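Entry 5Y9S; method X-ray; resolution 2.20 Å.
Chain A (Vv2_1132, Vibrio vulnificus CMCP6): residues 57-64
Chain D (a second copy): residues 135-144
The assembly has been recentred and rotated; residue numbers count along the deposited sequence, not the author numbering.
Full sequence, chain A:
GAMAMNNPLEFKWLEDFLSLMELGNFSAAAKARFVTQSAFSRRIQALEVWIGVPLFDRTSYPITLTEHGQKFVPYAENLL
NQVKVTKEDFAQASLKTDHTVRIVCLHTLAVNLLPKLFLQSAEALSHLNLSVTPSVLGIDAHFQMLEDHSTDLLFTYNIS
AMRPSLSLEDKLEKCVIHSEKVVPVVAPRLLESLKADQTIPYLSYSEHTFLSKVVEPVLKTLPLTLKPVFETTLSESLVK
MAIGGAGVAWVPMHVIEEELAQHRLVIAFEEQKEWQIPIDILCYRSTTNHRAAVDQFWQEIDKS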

ATOM      1  N   ASP A  57     -10.121  -4.453 -24.620  1.00 17.84           N
ATOM      2  CA  ASP A  57     -10.066  -5.591 -25.530  1.00 18.47           C
ATOM      3  C   ASP A  57      -8.610  -5.859 -25.858  1.00 19.16           C
ATOM      4  O   ASP A  57      -7.968  -5.037 -26.520  1.00 18.30           O
ATOM      5  CB  ASP A  57     -10.871  -5.311 -26.791  1.00 20.74           C
ATOM      6  CG  ASP A  57     -10.711  -6.394 -27.848  1.00 35.41           C
ATOM      7  OD1 ASP A  57     -10.831  -6.051 -29.045  1.00 40.66           O
ATOM      8  OD2 ASP A  57     -10.476  -7.576 -27.490  1.00 39.87           O
ATOM      9  N   ARG A  58      -8.094  -7.019 -25.425  1.00 19.43           N
ATOM     10  CA  ARG A  58      -6.657  -7.261 -25.533  1.00 22.26           C
ATOM     11  C   ARG A  58      -6.235  -7.742 -26.917  1.00 22.14           C
ATOM     12  O   ARG A  58      -5.048  -7.662 -27.248  1.00 20.25           O
ATOM     13  CB  ARG A  58      -6.217  -8.263 -24.455  1.00 22.76           C
ATOM     14  CG  ARG A  58      -6.551  -7.788 -23.026  1.00 22.87           C
ATOM     15  CD  ARG A  58      -5.338  -7.188 -22.298  1.00 14.68           C
ATOM     16  NE  ARG A  58      -5.756  -6.561 -21.045  1.00 12.03           N
ATOM     17  CZ  ARG A  58      -4.917  -5.990 -20.186  1.00 20.83           C
ATOM     18  NH1 ARG A  58      -3.599  -6.021 -20.424  1.00 10.52           N
ATOM     19  NH2 ARG A  58      -5.382  -5.429 -19.066  1.00 18.22           N
ATOM     20  N   THR A  59      -7.167  -8.211 -27.746  1.00 16.77           N
ATOM     21  CA  THR A  59      -6.802  -8.611 -29.104  1.00 18.70           C
ATOM     22  C   THR A  59      -6.689  -7.438 -30.066  1.00 27.40           C
ATOM     23  O   THR A  59      -6.371  -7.655 -31.238  1.00 32.55           O
ATOM     24  CB  THR A  59      -7.837  -9.566 -29.681  1.00 18.43           C
ATOM     25  OG1 THR A  59      -8.930  -8.774 -30.172  1.00 26.42           O
ATOM     26  CG2 THR A  59      -8.351 -10.515 -28.610  1.00 13.53           C
ATOM     27  N   SER A  60      -6.976  -6.217 -29.634  1.00 27.51           N
ATOM     28  CA  SER A  60      -7.097  -5.111 -30.568  1.00 30.53           C
ATOM     29  C   SER A  60      -5.855  -4.222 -30.555  1.00 22.78           C
ATOM     30  O   SER A  60      -5.195  -4.046 -29.528  1.00 13.67           O
ATOM     31  CB  SER A  60      -8.345  -4.280 -30.257  1.00 31.47           C
ATOM     32  OG  SER A  60      -8.279  -3.722 -28.962  1.00 36.33           O
ATOM     33  N   TYR A  61      -5.543  -3.659 -31.721  1.00 14.51           N
ATOM     34  CA  TYR A  61      -4.462  -2.687 -31.859  1.00 23.04           C
ATOM     35  C   TYR A  61      -4.994  -1.528 -32.686  1.00 19.93           C
ATOM     36  O   TYR A  61      -5.329  -1.724 -33.872  1.00 24.35           O
ATOM     37  CB  TYR A  61      -3.223  -3.281 -32.524  1.00 16.53           C
ATOM     38  CG  TYR A  61      -2.163  -2.236 -32.851  1.00 23.52           C
ATOM     39  CD1 TYR A  61      -1.250  -1.810 -31.886  1.00 30.52           C
ATOM     40  CD2 TYR A  61      -2.065  -1.694 -34.129  1.00 27.99           C
ATOM     41  CE1 TYR A  61      -0.266  -0.863 -32.183  1.00 39.36           C
ATOM     42  CE2 TYR A  61      -1.085  -0.744 -34.444  1.00 41.43           C
ATOM     43  CZ  TYR A  61      -0.193  -0.333 -33.464  1.00 47.77           C
ATOM     44  OH  TYR A  61       0.769   0.603 -33.769  1.00 56.62           O
ATOM     45  N   PRO A  62      -5.094  -0.313 -32.133  1.00 22.98           N
ATOM     46  CA  PRO A  62      -4.788   0.103 -30.760  1.00 19.59           C
ATOM     47  C   PRO A  62      -5.763  -0.547 -29.789  1.00 14.74           C
ATOM     48  O   PRO A  62      -6.751  -1.123 -30.250  1.00 15.17           O
ATOM     49  CB  PRO A  62      -4.971   1.620 -30.810  1.00 23.89           C
ATOM     50  CG  PRO A  62      -5.979   1.823 -31.947  1.00 20.21           C
ATOM     51  CD  PRO A  62      -5.615   0.801 -32.952  1.00 19.44           C
ATOM     52  N   ILE A  63      -5.490  -0.516 -28.488  1.00 13.34           N
ATOM     53  CA  ILE A  63      -6.435  -1.110 -27.552  1.00 16.28           C
ATOM     54  C   ILE A  63      -7.712  -0.291 -27.540  1.00 13.04           C
ATOM     55  O   ILE A  63      -7.680   0.945 -27.534  1.00 14.61           O
ATOM     56  CB  ILE A  63      -5.860  -1.184 -26.135  1.00 24.32           C
ATOM     57  CG1 ILE A  63      -4.505  -1.845 -26.150  1.00 35.08           C
ATOM     58  CG2 ILE A  63      -6.815  -1.898 -25.209  1.00 25.60           C
ATOM     59  CD1 ILE A  63      -3.483  -0.955 -25.499  1.00 46.17           C
ATOM     60  N   THR A  64      -8.838  -0.984 -27.506  1.00 19.38           N
ATOM     61  CA  THR A  64     -10.153  -0.379 -27.426  1.00 21.69           C
ATOM     62  C   THR A  64     -10.919  -1.032 -26.282  1.00 16.26           C
ATOM     63  O   THR A  64     -10.508  -2.051 -25.712  1.00 17.62           O
ATOM     64  CB  THR A  64     -10.916  -0.536 -28.750  1.00 27.99           C
ATOM     65  OG1 THR A  64     -11.018  -1.929 -29.081  1.00 26.08           O
ATOM     66  CG2 THR A  64     -10.170   0.177 -29.886  1.00 29.81           C
TER
ATOM     67  N   SER D 135       1.020 -15.543 -22.774  1.00 25.12           N
ATOM     68  CA  SER D 135       0.679 -14.251 -22.195  1.00 25.28           C
ATOM     69  C   SER D 135      -0.724 -13.847 -22.615  1.00 30.47           C
ATOM     70  O   SER D 135      -1.100 -14.012 -23.779  1.00 31.37           O
ATOM     71  CB  SER D 135       1.682 -13.174 -22.635  1.00 23.26           C
ATOM     72  OG  SER D 135       1.248 -11.875 -22.258  1.00 29.03           O
ATOM     73  N   VAL D 136      -1.493 -13.310 -21.667  1.00 30.16           N
ATOM     74  CA  VAL D 136      -2.793 -12.722 -21.980  1.00 26.36           C
ATOM     75  C   VAL D 136      -2.718 -11.207 -22.069  1.00 25.48           C
ATOM     76  O   VAL D 136      -3.755 -10.553 -22.190  1.00 30.56           O
ATOM     77  CB  VAL D 136      -3.886 -13.138 -20.970  1.00 23.14           C
ATOM     78  CG1 VAL D 136      -3.954 -14.644 -20.841  1.00 20.79           C
ATOM     79  CG2 VAL D 136      -3.664 -12.479 -19.594  1.00 21.06           C
ATOM     80  N   LEU D 137      -1.521 -10.626 -21.982  1.00 19.30           N
ATOM     81  CA  LEU D 137      -1.410  -9.205 -22.266  1.00 26.60           C
ATOM     82  C   LEU D 137      -1.808  -8.960 -23.725  1.00 34.64           C
ATOM     83  O   LEU D 137      -1.922  -9.881 -24.536  1.00 39.92           O
ATOM     84  CB  LEU D 137       0.004  -8.704 -21.977  1.00 26.08           C
ATOM     85  CG  LEU D 137       0.524  -8.764 -20.533  1.00 33.27           C
ATOM     86  CD1 LEU D 137       2.026  -8.631 -20.550  1.00 33.50           C
ATOM     87  CD2 LEU D 137      -0.085  -7.687 -19.623  1.00 30.09           C
ATOM     88  N   GLY D 138      -2.052  -7.723 -24.062  1.00 35.32           N
ATOM     89  CA  GLY D 138      -2.567  -7.489 -25.396  1.00 48.93           C
ATOM     90  C   GLY D 138      -1.519  -7.618 -26.495  1.00 29.58           C
ATOM     91  O   GLY D 138      -0.309  -7.681 -26.265  1.00 26.20           O
ATOM     92  N   ILE D 139      -2.010  -7.639 -27.734  1.00 29.09           N
ATOM     93  CA  ILE D 139      -1.113  -7.484 -28.877  1.00 19.68           C
ATOM     94  C   ILE D 139      -0.329  -6.170 -28.760  1.00 23.39           C
ATOM     95  O   ILE D 139       0.861  -6.101 -29.106  1.00 19.49           O
ATOM     96  CB  ILE D 139      -1.905  -7.590 -30.207  1.00 27.86           C
ATOM     97  CG1 ILE D 139      -0.975  -7.551 -31.412  1.00 34.30           C
ATOM     98  CG2 ILE D 139      -2.966  -6.536 -30.369  1.00 27.29           C
ATOM     99  CD1 ILE D 139      -0.397  -8.902 -31.704  1.00 37.23           C
ATOM    100  N   ASP D 140      -0.973  -5.112 -28.247  1.00 22.78           N
ATOM    101  CA  ASP D 140      -0.270  -3.844 -28.034  1.00 19.56           C
ATOM    102  C   ASP D 140       0.882  -4.018 -27.050  1.00 18.60           C
ATOM    103  O   ASP D 140       1.985  -3.491 -27.262  1.00 21.93           O
ATOM    104  CB  ASP D 140      -1.254  -2.775 -27.539  1.00 22.25           C
ATOM    105  CG  ASP D 140      -0.550  -1.498 -27.050  1.00 29.22           C
ATOM    106  OD1 ASP D 140      -0.209  -1.423 -25.835  1.00 22.66           O
ATOM    107  OD2 ASP D 140      -0.351  -0.569 -27.870  1.00 31.67           O
ATOM    108  N   ALA D 141       0.662  -4.777 -25.981  1.00 24.57           N
ATOM    109  CA  ALA D 141       1.759  -5.034 -25.043  1.00 25.35           C
ATOM    110  C   ALA D 141       2.895  -5.804 -25.714  1.00 15.50           C
ATOM    111  O   ALA D 141       4.073  -5.498 -25.495  1.00 25.24           O
ATOM    112  CB  ALA D 141       1.247  -5.795 -23.818  1.00 16.13           C
ATOM    113  N   HIS D 142       2.557  -6.798 -26.549  1.00 20.27           N
ATOM    114  CA  HIS D 142       3.575  -7.660 -27.156  1.00 19.06           C
ATOM    115  C   HIS D 142       4.324  -6.959 -28.271  1.00 23.48           C
ATOM    116  O   HIS D 142       5.525  -7.184 -28.438  1.00 30.22           O
ATOM    117  CB  HIS D 142       2.949  -8.941 -27.689  1.00 13.93           C
ATOM    118  CG  HIS D 142       2.310  -9.786 -26.628  1.00 26.05           C
ATOM    119  ND1 HIS D 142       1.285 -10.668 -26.893  1.00 25.45           N
ATOM    120  CD2 HIS D 142       2.565  -9.890 -25.304  1.00 24.76           C
ATOM    121  CE1 HIS D 142       0.936 -11.281 -25.777  1.00 29.42           C
ATOM    122  NE2 HIS D 142       1.694 -10.826 -24.797  1.00 25.53           N
ATOM    123  N   PHE D 143       3.635  -6.143 -29.073  1.00 24.44           N
ATOM    124  CA  PHE D 143       4.364  -5.287 -30.007  1.00 29.03           C
ATOM    125  C   PHE D 143       5.375  -4.436 -29.251  1.00 30.67           C
ATOM    126  O   PHE D 143       6.538  -4.336 -29.652  1.00 23.95           O
ATOM    127  CB  PHE D 143       3.403  -4.387 -30.797  1.00 26.03           C
ATOM    128  CG  PHE D 143       2.625  -5.104 -31.865  1.00 28.33           C
ATOM    129  CD1 PHE D 143       2.865  -6.436 -32.147  1.00 27.95           C
ATOM    130  CD2 PHE D 143       1.653  -4.434 -32.593  1.00 27.97           C
ATOM    131  CE1 PHE D 143       2.147  -7.094 -33.141  1.00 30.95           C
ATOM    132  CE2 PHE D 143       0.933  -5.083 -33.590  1.00 25.86           C
ATOM    133  CZ  PHE D 143       1.176  -6.412 -33.865  1.00 23.94           C
ATOM    134  N   GLN D 144       4.950  -3.851 -28.124  1.00 26.22           N
ATOM    135  CA  GLN D 144       5.847  -3.026 -27.321  1.00 22.87           C
ATOM    136  C   GLN D 144       7.045  -3.838 -26.840  1.00 29.12           C
ATOM    137  O   GLN D 144       8.173  -3.333 -26.809  1.00 28.52           O
ATOM    138  CB  GLN D 144       5.080  -2.422 -26.136  1.00 30.76           C
ATOM    139  CG  GLN D 144       5.772  -1.253 -25.458  1.00 35.00           C
ATOM    140  CD  GLN D 144       5.886  -0.055 -26.388  1.00 45.77           C
ATOM    141  OE1 GLN D 144       4.877   0.408 -26.964  1.00 44.76           O
ATOM    142  NE2 GLN D 144       7.119   0.454 -26.551  1.00 26.23           N
TER
HETATM  143  O   HOH W   1      -4.057  -5.257 -27.622  1.00 22.23           O

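The chain A stretch contains a type I beta turn from D57(A) to S60(A). It meets the start of a helix in chain D, a second copy of the same protein. The backbones come closest where R58(A) faces G138(D), with CA atoms 4.1 Å apart.

At the start of the chain D stretch, S135(D) stays out of reach of the chain A stretch. Its OG accepts a hydrogen bond from the backbone N of L137(D), at 3.1 Å, and lies 2.8 Å from NE2 of H142(D), also hydrogen-bonded. These links tie the loop to the helix that follows.

V136(D) brings its backbone to the contact. Its O lies 3.7 Å from CD of R58(A). L137(D) points its CA-to-CB bond away from chain A, yet its CD2 comes within 4.0 Å of NH1 of R58(A). The arginine side chain thus runs alongside this loop, and its NH2 is hydrogen-bonded elsewhere in the structure.

G138(D) is the N-cap residue. Its CA sits 3.1 Å from O of R58(A). A side chain would fit poorly here, since an ideal CB on G138(D) would lie 3.0 Å from O of R58(A).

I139(D) begins the helix. Its N donates a hydrogen bond to O of R58(A), at 3.1 Å and with an angle of 153°. Amides in the first turn of a helix lack partners within the helix, so a carbonyl from the other chain can serve one of them. The side chain starts toward chain A. Its CG2 packs 3.9 Å from CB of Y61(A) and also lies 3.4 Å from O of S60(A).

D140(D) has a free amide for the same reason, and a water serves it. Water 1 accepts from N of D140(D) at 3.2 Å. It donates to O of R58(A) at 2.6 Å and to O of S60(A) at 2.5 Å, so it bridges the turn and the helix. OD1 of D140(D) is 3.3 Å from CD1 of I63(A), a contact of a polar atom with an apolar one. That oxygen is hydrogen-bonded elsewhere in the structure.

A141(D) and H142(D) make no contact with the chain A stretch. One turn on from I139(D) and D140(D), F143(D) points toward Y61(A). Its ring edge meets the face of the tyrosine ring, with centroids 5.4 Å apart and planes at 66°. CD2 of F143(D) is 4.0 Å from CD1 of Y61(A). Such a pairing sets the slightly positive edge hydrogens against the electron-rich face.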